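Local coordinates for protein pumilio homolog 23 (Arabidopsis thaliana, PDB 5WZJ) that recognises 18S rRNA sequence-specifically by cradling single-stranded RNA in a curved stack of pumilio repeats, and probably regulates translation and mRNA stability, at residues Glu25-Phe30 / Ser65-Thr70; Gly435-Ser440 / Ala469-Ala474; Glu473-Ser478 / Arg486-Lys491. All coordinates share one frame; numbering follows the deposited sequence.

Interaction 1: residues Glu25-Phe30 / Ser65-Thr70; sequences EIANLF and SHVLQT. With nucleotides of chain B.
Ala27 and Val67 meet by their methyls, Ala27 CB lying 3.8 Å from Val67 CG2 where the segments 25-30 and 65-70 come closest. The small alanine permits this approach, and the branched valine offers a methyl to fill it. One turn along, Thr70 CG2 reaches the edge of the Phe30 ring, 3.9 Å from CD2. A chi1 of -57° puts Thr70 OG1 beside the backbone N and CG2 anti to it, turning the methyl to the ring, while OG1 bonds back to His66 O at 3.3 Å. Arg40 of helix 37-49 adds a cation-pi contact to Phe30. Polar bonds occupy the RNA side of helix 64-74. Gln69 OE1 accepts from G11 N1 of chain B at 2.8 Å and also from G11 N2, and Ser65 OG takes a second N-H of G11 N2 at 3.0 Å; Ser106 OG anchors Gln69 NE2. His66 lays one ring face against the guanine, G11 N2 sitting over the ring centre. Replacing this imidazole by an alanine would probably leave that face of the base uncovered and freer to tilt. Two edge readers and a flat residue lying against the base form the base-recognition triad of a pumilio repeat, here within Pumilio 1.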
loop_
_atom_site.group_PDB
_atom_site.type_symbol
_atom_site.label_atom_id
_atom_site.label_comp_id
_atom_site.label_asym_id
_atom_site.label_seq_id
_atom_site.Cartn_x
_atom_site.Cartn_y
_atom_site.Cartn_z
ATOM N N GLU A 25 22.683 26.797 -22.989
ATOM C CA GLU A 25 23.994 26.310 -23.403
ATOM C C GLU A 25 24.578 25.361 -22.369
ATOM O O GLU A 25 25.228 24.371 -22.722
ATOM C CB GLU A 25 24.917 27.496 -23.662
ATOM C CG GLU A 25 24.734 28.091 -25.051
ATOM C CD GLU A 25 25.211 27.126 -26.138
ATOM O OE1 GLU A 25 24.434 26.239 -26.562
ATOM O OE2 GLU A 25 26.386 27.231 -26.544
ATOM N N ILE A 26 24.336 25.634 -21.085
ATOM C CA ILE A 26 24.701 24.678 -20.043
ATOM C C ILE A 26 23.999 23.345 -20.283
ATOM O O ILE A 26 24.620 22.275 -20.238
ATOM C CB ILE A 26 24.363 25.248 -18.653
ATOM C CG1 ILE A 26 25.199 26.498 -18.365
ATOM C CG2 ILE A 26 24.599 24.204 -17.587
ATOM C CD1 ILE A 26 26.661 26.214 -18.248
ATOM N N ALA A 27 22.693 23.392 -20.550
ATOM C CA ALA A 27 21.932 22.158 -20.741
ATOM C C ALA A 27 22.466 21.357 -21.925
ATOM O O ALA A 27 22.688 20.144 -21.815
ATOM C CB ALA A 27 20.452 22.483 -20.930
ATOM N N ASN A 28 22.690 22.023 -23.067
ATOM C CA ASN A 28 23.242 21.319 -24.226
ATOM C C ASN A 28 24.621 20.750 -23.918
ATOM O O ASN A 28 24.965 19.652 -24.374
ATOM C CB ASN A 28 23.323 22.235 -25.451
ATOM C CG ASN A 28 23.922 21.509 -26.674
ATOM O OD1 ASN A 28 23.199 20.863 -27.448
ATOM N ND2 ASN A 28 25.250 21.587 -26.829
ATOM N N LEU A 29 25.427 21.482 -23.147
ATOM C CA LEU A 29 26.735 20.972 -22.762
ATOM C C LEU A 29 26.622 19.648 -22.014
ATOM O O LEU A 29 27.485 18.778 -22.167
ATOM C CB LEU A 29 27.476 22.012 -21.919
ATOM C CG LEU A 29 28.919 21.713 -21.506
ATOM C CD1 LEU A 29 29.792 21.405 -22.707
ATOM C CD2 LEU A 29 29.482 22.886 -20.736
ATOM N N PHE A 30 25.564 19.462 -21.219
ATOM C CA PHE A 30 25.397 18.191 -20.521
ATOM C C PHE A 30 24.798 17.112 -21.418
ATOM O O PHE A 30 25.123 15.931 -21.251
ATOM C CB PHE A 30 24.535 18.373 -19.270
ATOM C CG PHE A 30 25.183 19.209 -18.205
ATOM C CD1 PHE A 30 26.541 19.481 -18.247
ATOM C CD2 PHE A 30 24.435 19.718 -17.158
ATOM C CE1 PHE A 30 27.141 20.254 -17.263
ATOM C CE2 PHE A 30 25.024 20.492 -16.175
ATOM C CZ PHE A 30 26.377 20.759 -16.224
ATOM N N SER A 65 13.270 26.170 -15.654
ATOM C CA SER A 65 13.073 25.387 -14.430
ATOM C C SER A 65 13.656 23.988 -14.583
ATOM O O SER A 65 14.274 23.453 -13.654
ATOM C CB SER A 65 11.585 25.304 -14.084
ATOM O OG SER A 65 10.833 24.716 -15.149
ATOM N N HIS A 66 13.516 23.407 -15.774
ATOM C CA HIS A 66 14.040 22.069 -16.025
ATOM C C HIS A 66 15.566 22.049 -15.964
ATOM O O HIS A 66 16.156 21.094 -15.449
ATOM C CB HIS A 66 13.534 21.566 -17.383
ATOM C CG HIS A 66 12.049 21.377 -17.435
ATOM N ND1 HIS A 66 11.441 20.164 -17.181
ATOM C CD2 HIS A 66 11.045 22.259 -17.664
ATOM C CE1 HIS A 66 10.132 20.299 -17.278
ATOM N NE2 HIS A 66 9.863 21.564 -17.555
ATOM N N VAL A 67 16.222 23.088 -16.491
ATOM C CA VAL A 67 17.679 23.161 -16.397
ATOM C C VAL A 67 18.107 23.296 -14.943
ATOM O O VAL A 67 19.056 22.644 -14.496
ATOM C CB VAL A 67 18.214 24.327 -17.252
ATOM C CG1 VAL A 67 19.725 24.431 -17.118
ATOM C CG2 VAL A 67 17.810 24.130 -18.716
ATOM N N LEU A 68 17.399 24.129 -14.179
ATOM C CA LEU A 68 17.751 24.324 -12.777
ATOM C C LEU A 68 17.632 23.018 -11.999
ATOM O O LEU A 68 18.464 22.734 -11.132
ATOM C CB LEU A 68 16.871 25.427 -12.179
ATOM C CG LEU A 68 17.149 25.927 -10.759
ATOM C CD1 LEU A 68 18.637 26.241 -10.541
ATOM C CD2 LEU A 68 16.290 27.157 -10.462
ATOM N N GLN A 69 16.635 22.185 -12.328
ATOM C CA GLN A 69 16.546 20.858 -11.718
ATOM C C GLN A 69 17.815 20.056 -11.966
ATOM O O GLN A 69 18.346 19.407 -11.053
ATOM C CB GLN A 69 15.353 20.081 -12.273
ATOM C CG GLN A 69 13.997 20.542 -11.784
ATOM C CD GLN A 69 12.904 19.629 -12.276
ATOM O OE1 GLN A 69 12.269 19.902 -13.293
ATOM N NE2 GLN A 69 12.678 18.531 -11.559
ATOM N N THR A 70 18.284 20.054 -13.214
ATOM C CA THR A 70 19.513 19.353 -13.559
ATOM C C THR A 70 20.689 19.888 -12.754
ATOM O O THR A 70 21.485 19.109 -12.221
ATOM C CB THR A 70 19.784 19.492 -15.062
ATOM O OG1 THR A 70 18.658 18.988 -15.792
ATOM C CG2 THR A 70 21.043 18.713 -15.459
ATOM P P G B 11 -0.203 20.839 -14.049
ATOM O OP1 G B 11 -1.099 21.705 -13.242
ATOM O OP2 G B 11 -0.749 20.027 -15.162
ATOM O "O5'" G B 11 0.919 21.820 -14.581
ATOM C "C5'" G B 11 1.764 21.491 -15.675
ATOM C "C4'" G B 11 2.965 22.406 -15.672
ATOM O "O4'" G B 11 3.975 21.831 -14.798
ATOM C "C3'" G B 11 3.645 22.629 -17.022
ATOM O "O3'" G B 11 4.234 23.937 -17.047
ATOM C "C2'" G B 11 4.761 21.604 -16.991
ATOM O "O2'" G B 11 5.836 21.901 -17.856
ATOM C "C1'" G B 11 5.176 21.666 -15.515
ATOM N N9 G B 11 5.863 20.453 -15.066
ATOM C C8 G B 11 5.349 19.169 -15.004
ATOM N N7 G B 11 6.242 18.281 -14.630
ATOM C C5 G B 11 7.410 19.018 -14.443
ATOM C C6 G B 11 8.707 18.609 -14.042
ATOM O O6 G B 11 9.093 17.470 -13.765
ATOM N N1 G B 11 9.602 19.684 -14.000
ATOM C C2 G B 11 9.281 20.995 -14.287
ATOM N N2 G B 11 10.270 21.903 -14.178
ATOM N N3 G B 11 8.072 21.392 -14.657
ATOM C C4 G B 11 7.196 20.361 -14.720
#

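Interaction 2: residues Gly435-Ser440 / Ala469-Ala474; sequences GIFKFS and ARVIEA. With nucleotides of chain B.
One water is gripped by two backbone carbonyls, donating to Ala474 O at 2.7 Å and to Phe437 O at 3.1 Å, and so ties the last turn of helix 468-477 to the turn after helix 427-436. Beside it the contact is apolar. Phe437 CB approaches Ala474 CB to 4.0 Å, and Val471 CG1 meets the edge of the Phe437 ring at CE2, 3.9 Å away. A chi1 of -76° sets CG of Phe437 anti to its carbonyl carbon, directing the ring toward helix 468-477; Tyr447, Ile448 and Leu451 of helix 445-453 pack on it as well. Alanine keeps the backbones near; valine supplies a methyl at the ring rim. Away from Phe437, the same helix reads RNA. Glu473 receives G2 of chain B with both carboxylate oxygens: N1 gives OE1 a fairly straight bond of 2.8 Å (165°), and N2 serves OE2. Arg470, bent at chi2, slides its guanidinium between two bases, G2 over one face and A3 of chain B over the other, with a weak bond from NH2 to A3 N7. A carboxylate reading the guanine edge and a flat cation wedged between successive bases are the marks of a pumilio RNA-binding helix, here in Pumilio 7.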
loop_
_atom_site.group_PDB
_atom_site.type_symbol
_atom_site.label_atom_id
_atom_site.label_comp_id
_atom_site.label_asym_id
_atom_site.label_seq_id
_atom_site.Cartn_x
_atom_site.Cartn_y
_atom_site.Cartn_z
ATOM N N GLY A 435 -7.362 -15.354 3.383
ATOM C CA GLY A 435 -7.459 -15.248 4.831
ATOM C C GLY A 435 -8.229 -16.406 5.444
ATOM O O GLY A 435 -7.863 -16.903 6.512
ATOM N N ILE A 436 -9.308 -16.841 4.778
ATOM C CA ILE A 436 -10.091 -17.990 5.245
ATOM C C ILE A 436 -9.182 -19.189 5.482
ATOM O O ILE A 436 -9.257 -19.857 6.522
ATOM C CB ILE A 436 -11.211 -18.320 4.237
ATOM C CG1 ILE A 436 -12.337 -17.281 4.334
ATOM C CG2 ILE A 436 -11.753 -19.758 4.427
ATOM C CD1 ILE A 436 -13.186 -17.437 5.575
ATOM N N PHE A 437 -8.290 -19.469 4.537
ATOM C CA PHE A 437 -7.509 -20.692 4.643
ATOM C C PHE A 437 -6.368 -20.585 5.645
ATOM O O PHE A 437 -5.617 -21.551 5.814
ATOM C CB PHE A 437 -7.014 -21.126 3.255
ATOM C CG PHE A 437 -8.113 -21.746 2.428
ATOM C CD1 PHE A 437 -8.735 -22.911 2.869
ATOM C CD2 PHE A 437 -8.579 -21.135 1.269
ATOM C CE1 PHE A 437 -9.791 -23.479 2.153
ATOM C CE2 PHE A 437 -9.633 -21.698 0.536
ATOM C CZ PHE A 437 -10.240 -22.868 0.983
ATOM N N LYS A 438 -6.256 -19.466 6.354
ATOM C CA LYS A 438 -5.347 -19.390 7.484
ATOM C C LYS A 438 -6.016 -19.748 8.807
ATOM O O LYS A 438 -5.307 -19.968 9.794
ATOM C CB LYS A 438 -4.713 -17.994 7.545
ATOM C CG LYS A 438 -3.661 -17.791 6.447
ATOM C CD LYS A 438 -3.218 -16.343 6.333
ATOM C CE LYS A 438 -2.572 -15.862 7.615
ATOM N NZ LYS A 438 -2.446 -14.374 7.636
ATOM N N PHE A 439 -7.349 -19.834 8.855
ATOM C CA PHE A 439 -8.016 -20.336 10.054
ATOM C C PHE A 439 -7.695 -21.818 10.275
ATOM O O PHE A 439 -7.353 -22.558 9.346
ATOM C CB PHE A 439 -9.539 -20.170 9.956
ATOM C CG PHE A 439 -10.026 -18.742 10.084
ATOM C CD1 PHE A 439 -10.178 -18.149 11.331
ATOM C CD2 PHE A 439 -10.355 -18.006 8.955
ATOM C CE1 PHE A 439 -10.641 -16.842 11.451
ATOM C CE2 PHE A 439 -10.823 -16.698 9.067
ATOM C CZ PHE A 439 -10.968 -16.117 10.315
ATOM N N SER A 440 -7.813 -22.242 11.531
ATOM C CA SER A 440 -7.878 -23.660 11.862
ATOM C C SER A 440 -8.953 -24.340 11.019
ATOM O O SER A 440 -10.021 -23.771 10.778
ATOM C CB SER A 440 -8.187 -23.831 13.356
ATOM O OG SER A 440 -8.860 -25.062 13.616
ATOM N N ALA A 469 -5.031 -18.452 -8.191
ATOM C CA ALA A 469 -3.875 -19.275 -7.829
ATOM C C ALA A 469 -3.456 -19.037 -6.378
ATOM O O ALA A 469 -3.036 -19.973 -5.679
ATOM C CB ALA A 469 -2.709 -18.998 -8.786
ATOM N N ARG A 470 -3.594 -17.795 -5.892
ATOM C CA ARG A 470 -3.291 -17.502 -4.489
ATOM C C ARG A 470 -4.233 -18.234 -3.536
ATOM O O ARG A 470 -3.830 -18.625 -2.434
ATOM C CB ARG A 470 -3.371 -15.998 -4.237
ATOM C CG ARG A 470 -2.476 -15.178 -5.161
ATOM C CD ARG A 470 -1.010 -15.389 -4.840
ATOM N NE ARG A 470 -0.230 -14.241 -5.291
ATOM C CZ ARG A 470 0.866 -13.783 -4.693
ATOM N NH1 ARG A 470 1.339 -14.379 -3.607
ATOM N NH2 ARG A 470 1.487 -12.715 -5.185
ATOM N N VAL A 471 -5.497 -18.410 -3.929
ATOM C CA VAL A 471 -6.439 -19.147 -3.084
ATOM C C VAL A 471 -5.995 -20.600 -2.944
ATOM O O VAL A 471 -5.914 -21.143 -1.831
ATOM C CB VAL A 471 -7.872 -19.040 -3.648
ATOM C CG1 VAL A 471 -8.865 -19.820 -2.768
ATOM C CG2 VAL A 471 -8.311 -17.567 -3.726
ATOM N N ILE A 472 -5.699 -21.249 -4.077
ATOM C CA ILE A 472 -5.219 -22.632 -4.056
ATOM C C ILE A 472 -3.967 -22.768 -3.191
ATOM O O ILE A 472 -3.848 -23.702 -2.385
ATOM C CB ILE A 472 -4.983 -23.124 -5.498
ATOM C CG1 ILE A 472 -6.335 -23.289 -6.206
ATOM C CG2 ILE A 472 -4.194 -24.449 -5.509
ATOM C CD1 ILE A 472 -6.200 -23.660 -7.660
ATOM N N GLU A 473 -3.031 -21.818 -3.309
ATOM C CA GLU A 473 -1.788 -21.912 -2.550
ATOM C C GLU A 473 -2.037 -21.735 -1.062
ATOM O O GLU A 473 -1.386 -22.388 -0.238
ATOM C CB GLU A 473 -0.773 -20.879 -3.062
ATOM C CG GLU A 473 -0.191 -21.244 -4.430
ATOM C CD GLU A 473 0.551 -20.092 -5.090
ATOM O OE1 GLU A 473 0.997 -19.163 -4.377
ATOM O OE2 GLU A 473 0.673 -20.115 -6.329
ATOM N N ALA A 474 -2.974 -20.860 -0.695
ATOM C CA ALA A 474 -3.311 -20.717 0.716
ATOM C C ALA A 474 -3.932 -22.003 1.260
ATOM O O ALA A 474 -3.639 -22.412 2.391
ATOM C CB ALA A 474 -4.257 -19.526 0.912
ATOM P P G B 2 7.503 -10.466 -9.926
ATOM O OP1 G B 2 7.383 -9.067 -10.408
ATOM O OP2 G B 2 8.178 -10.755 -8.638
ATOM O "O5'" G B 2 6.013 -11.026 -9.838
ATOM C "C5'" G B 2 5.282 -11.347 -11.013
ATOM C "C4'" G B 2 3.917 -11.891 -10.668
ATOM O "O4'" G B 2 4.038 -13.168 -10.003
ATOM C "C3'" G B 2 3.091 -11.041 -9.717
ATOM O "O3'" G B 2 2.401 -10.034 -10.439
ATOM C "C2'" G B 2 2.152 -12.053 -9.044
ATOM O "O2'" G B 2 0.935 -12.171 -9.771
ATOM C "C1'" G B 2 2.932 -13.376 -9.163
ATOM N N9 G B 2 3.384 -13.947 -7.880
ATOM C C8 G B 2 4.373 -13.554 -7.000
ATOM N N7 G B 2 4.479 -14.350 -5.960
ATOM C C5 G B 2 3.502 -15.325 -6.174
ATOM C C6 G B 2 3.116 -16.460 -5.408
ATOM O O6 G B 2 3.575 -16.851 -4.333
ATOM N N1 G B 2 2.073 -17.166 -6.007
ATOM C C2 G B 2 1.468 -16.828 -7.188
ATOM N N2 G B 2 0.485 -17.627 -7.614
ATOM N N3 G B 2 1.817 -15.780 -7.920
ATOM C C4 G B 2 2.829 -15.086 -7.352
ATOM P P A B 3 1.839 -8.709 -9.727
ATOM O OP1 A B 3 2.121 -7.588 -10.668
ATOM O OP2 A B 3 2.312 -8.648 -8.321
ATOM O "O5'" A B 3 0.261 -8.932 -9.728
ATOM C "C5'" A B 3 -0.454 -9.131 -10.943
ATOM C "C4'" A B 3 -1.914 -9.411 -10.679
ATOM O "O4'" A B 3 -2.049 -10.677 -9.985
ATOM C "C3'" A B 3 -2.640 -8.411 -9.780
ATOM O "O3'" A B 3 -3.086 -7.267 -10.488
ATOM C "C2'" A B 3 -3.775 -9.242 -9.183
ATOM O "O2'" A B 3 -4.867 -9.354 -10.086
ATOM C "C1'" A B 3 -3.118 -10.616 -9.063
ATOM N N9 A B 3 -2.590 -10.883 -7.714
ATOM C C8 A B 3 -1.270 -10.983 -7.331
ATOM N N7 A B 3 -1.125 -11.269 -6.052
ATOM C C5 A B 3 -2.439 -11.376 -5.579
ATOM C C6 A B 3 -2.986 -11.662 -4.317
ATOM N N6 A B 3 -2.244 -11.900 -3.232
ATOM N N1 A B 3 -4.338 -11.698 -4.194
ATOM C C2 A B 3 -5.094 -11.455 -5.266
ATOM N N3 A B 3 -4.695 -11.175 -6.507
ATOM C C4 A B 3 -3.350 -11.146 -6.595
HETATM O O HOH W 1 -2.848 -21.067 4.534
#

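Interaction 3: residues Glu473-Ser478 / Arg486-Lys491; sequences EAFLAS and RRLIIK. With nucleotides of chain B.
Phe475 and Leu488 face each other across two consecutive helices of the Pumilio 7 repeat, in the all-helical fold whose units pack into the right-handed superhelix of this family. Phe475 CE2 lies 4.1 Å from both CB and CD1 of Leu488, the two side chains running antiparallel past one another. Phe475 CG is anti to its backbone N (chi1 164°), which carries the ring outward from helix 468-477 to helix 482-490. Nearby, Leu476 and Ile489 extend their ends into the same seam, Leu476 CD2 reaching Ile489 CD1 at 4.0 Å. The nearest CA atoms, those of Leu476 and Ile489, are 9.0 Å apart, so the helices are bridged by long side chains; a broad ring and branched aliphatic residues suit such a spacing, and all four are buried.

Around this seam, Leu451 of helix 445-453 packs on both Phe475 and Leu488, Ile459 of helix 456-463 adds to the Leu488 side, and Cys512 of helix 503-514 touches both Leu476 and Ile489. Further out, Lys485 NZ ties the C-terminal end of helix 468-477 to helix 482-490 by bonding to Leu476 O and Ser478 O, while Lys491 NZ holds Thr452 O and Met454 O around the end of helix 445-453. On the RNA side of helix 468-477, the Glu473 carboxylate has second partners from helix 503-514, Lys511 by a salt bridge to OE1 and Thr508 by a hydrogen bond to OE2, which probably steady its orientation. Phe475 O accepts from Ser478 N and, more closely, from the hydroxyl: Ser478 OG lies 2.6 Å away, in the carbonyl plane and on a lone pair of Phe475 O.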
loop_
_atom_site.group_PDB
_atom_site.type_symbol
_atom_site.label_atom_id
_atom_site.label_comp_id
_atom_site.label_asym_id
_atom_site.label_seq_id
_atom_site.Cartn_x
_atom_site.Cartn_y
_atom_site.Cartn_z
ATOM N N GLU A 473 -3.031 -21.818 -3.309
ATOM C CA GLU A 473 -1.788 -21.912 -2.550
ATOM C C GLU A 473 -2.037 -21.735 -1.062
ATOM O O GLU A 473 -1.386 -22.388 -0.238
ATOM C CB GLU A 473 -0.773 -20.879 -3.062
ATOM C CG GLU A 473 -0.191 -21.244 -4.430
ATOM C CD GLU A 473 0.551 -20.092 -5.090
ATOM O OE1 GLU A 473 0.997 -19.163 -4.377
ATOM O OE2 GLU A 473 0.673 -20.115 -6.329
ATOM N N ALA A 474 -2.974 -20.860 -0.695
ATOM C CA ALA A 474 -3.311 -20.717 0.716
ATOM C C ALA A 474 -3.932 -22.003 1.260
ATOM O O ALA A 474 -3.639 -22.412 2.391
ATOM C CB ALA A 474 -4.257 -19.526 0.912
ATOM N N PHE A 475 -4.799 -22.650 0.473
ATOM C CA PHE A 475 -5.336 -23.950 0.876
ATOM C C PHE A 475 -4.228 -24.989 1.041
ATOM O O PHE A 475 -4.220 -25.748 2.013
ATOM C CB PHE A 475 -6.365 -24.435 -0.146
ATOM C CG PHE A 475 -6.699 -25.904 -0.031
ATOM C CD1 PHE A 475 -7.477 -26.372 1.014
ATOM C CD2 PHE A 475 -6.277 -26.803 -1.004
ATOM C CE1 PHE A 475 -7.804 -27.725 1.111
ATOM C CE2 PHE A 475 -6.604 -28.156 -0.921
ATOM C CZ PHE A 475 -7.356 -28.615 0.152
ATOM N N LEU A 476 -3.294 -25.049 0.091
ATOM C CA LEU A 476 -2.188 -26.001 0.195
ATOM C C LEU A 476 -1.343 -25.767 1.444
ATOM O O LEU A 476 -0.778 -26.722 2.001
ATOM C CB LEU A 476 -1.323 -25.928 -1.066
ATOM C CG LEU A 476 -2.025 -26.472 -2.322
ATOM C CD1 LEU A 476 -1.075 -26.456 -3.497
ATOM C CD2 LEU A 476 -2.525 -27.897 -2.082
ATOM N N ALA A 477 -1.248 -24.517 1.906
ATOM C CA ALA A 477 -0.520 -24.205 3.131
ATOM C C ALA A 477 -1.372 -24.322 4.386
ATOM O O ALA A 477 -0.839 -24.165 5.483
ATOM C CB ALA A 477 0.059 -22.785 3.049
ATOM N N SER A 478 -2.675 -24.577 4.261
ATOM C CA SER A 478 -3.559 -24.618 5.419
ATOM C C SER A 478 -3.314 -25.895 6.219
ATOM O O SER A 478 -2.520 -26.755 5.834
ATOM C CB SER A 478 -5.019 -24.550 4.975
ATOM O OG SER A 478 -5.399 -25.767 4.344
ATOM N N ARG A 486 -4.327 -33.608 -1.543
ATOM C CA ARG A 486 -4.026 -34.535 -2.633
ATOM C C ARG A 486 -5.183 -34.622 -3.630
ATOM O O ARG A 486 -4.970 -34.634 -4.847
ATOM C CB ARG A 486 -3.691 -35.919 -2.050
ATOM C CG ARG A 486 -3.442 -37.027 -3.091
ATOM C CD ARG A 486 -2.906 -38.349 -2.462
ATOM N NE ARG A 486 -3.912 -39.101 -1.696
ATOM C CZ ARG A 486 -3.916 -39.226 -0.363
ATOM N NH1 ARG A 486 -2.967 -38.650 0.374
ATOM N NH2 ARG A 486 -4.862 -39.937 0.245
ATOM N N ARG A 487 -6.420 -34.669 -3.130
ATOM C CA ARG A 487 -7.561 -34.740 -4.032
ATOM C C ARG A 487 -7.575 -33.558 -4.998
ATOM O O ARG A 487 -7.849 -33.727 -6.191
ATOM C CB ARG A 487 -8.862 -34.794 -3.228
ATOM C CG ARG A 487 -10.113 -34.731 -4.124
ATOM C CD ARG A 487 -11.392 -34.609 -3.314
ATOM N NE ARG A 487 -12.560 -34.628 -4.192
ATOM C CZ ARG A 487 -13.787 -34.308 -3.801
ATOM N NH1 ARG A 487 -14.002 -33.945 -2.540
ATOM N NH2 ARG A 487 -14.791 -34.357 -4.670
ATOM N N LEU A 488 -7.290 -32.349 -4.501
ATOM C CA LEU A 488 -7.281 -31.181 -5.377
ATOM C C LEU A 488 -6.115 -31.243 -6.352
ATOM O O LEU A 488 -6.276 -30.968 -7.545
ATOM C CB LEU A 488 -7.225 -29.885 -4.548
ATOM C CG LEU A 488 -7.241 -28.585 -5.379
ATOM C CD1 LEU A 488 -8.051 -27.506 -4.698
ATOM C CD2 LEU A 488 -5.835 -28.071 -5.663
ATOM N N ILE A 489 -4.923 -31.570 -5.855
ATOM C CA ILE A 489 -3.745 -31.616 -6.717
ATOM C C ILE A 489 -3.964 -32.587 -7.871
ATOM O O ILE A 489 -3.615 -32.294 -9.024
ATOM C CB ILE A 489 -2.503 -31.986 -5.885
ATOM C CG1 ILE A 489 -2.166 -30.846 -4.913
ATOM C CG2 ILE A 489 -1.304 -32.301 -6.804
ATOM C CD1 ILE A 489 -1.041 -31.176 -3.930
ATOM N N ILE A 490 -4.563 -33.747 -7.586
ATOM C CA ILE A 490 -4.813 -34.729 -8.643
ATOM C C ILE A 490 -5.708 -34.147 -9.730
ATOM O O ILE A 490 -5.531 -34.445 -10.919
ATOM C CB ILE A 490 -5.395 -36.025 -8.037
ATOM C CG1 ILE A 490 -4.284 -36.765 -7.295
ATOM C CG2 ILE A 490 -6.010 -36.930 -9.125
ATOM C CD1 ILE A 490 -4.764 -37.904 -6.398
ATOM N N LYS A 491 -6.653 -33.284 -9.364
ATOM C CA LYS A 491 -7.499 -32.740 -10.418
ATOM C C LYS A 491 -6.788 -31.691 -11.269
ATOM O O LYS A 491 -7.369 -31.226 -12.255
ATOM C CB LYS A 491 -8.790 -32.179 -9.814
ATOM C CG LYS A 491 -9.774 -33.326 -9.491
ATOM C CD LYS A 491 -11.116 -32.834 -9.013
ATOM C CE LYS A 491 -11.074 -32.455 -7.539
ATOM N NZ LYS A 491 -12.476 -32.301 -7.023
ATOM P P G B 2 7.503 -10.466 -9.926
ATOM O OP1 G B 2 7.383 -9.067 -10.408
ATOM O OP2 G B 2 8.178 -10.755 -8.638
ATOM O "O5'" G B 2 6.013 -11.026 -9.838
ATOM C "C5'" G B 2 5.282 -11.347 -11.013
ATOM C "C4'" G B 2 3.917 -11.891 -10.668
ATOM O "O4'" G B 2 4.038 -13.168 -10.003
ATOM C "C3'" G B 2 3.091 -11.041 -9.717
ATOM O "O3'" G B 2 2.401 -10.034 -10.439
ATOM C "C2'" G B 2 2.152 -12.053 -9.044
ATOM O "O2'" G B 2 0.935 -12.171 -9.771
ATOM C "C1'" G B 2 2.932 -13.376 -9.163
ATOM N N9 G B 2 3.384 -13.947 -7.880
ATOM C C8 G B 2 4.373 -13.554 -7.000
ATOM N N7 G B 2 4.479 -14.350 -5.960
ATOM C C5 G B 2 3.502 -15.325 -6.174
ATOM C C6 G B 2 3.116 -16.460 -5.408
ATOM O O6 G B 2 3.575 -16.851 -4.333
ATOM N N1 G B 2 2.073 -17.166 -6.007
ATOM C C2 G B 2 1.468 -16.828 -7.188
ATOM N N2 G B 2 0.485 -17.627 -7.614
ATOM N N3 G B 2 1.817 -15.780 -7.920
ATOM C C4 G B 2 2.829 -15.086 -7.352
#

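Interactions 2 and 3 share helix 468-477, with Glu473 and Ala474 in both, and their centres lie 10 Å apart. They touch directly: Phe437 CB of interaction 2 comes within 3.9 Å of Phe475 N of interaction 3, and Ile472 CG2 within 4.0 Å of Leu488 CD2. One helix is thus packed by an earlier turn, at 436-439, and by the following helix 482-490 while it presents side chains to G2 and A3 of chain B. Interaction 1 stands on the opposite side of the chain's centre, about 34 Å from interaction 2 by nearest atoms. Pumilio 1 and Pumilio 7, far apart on the curved array, thus engage G11 and G2, well separated along one RNA strand.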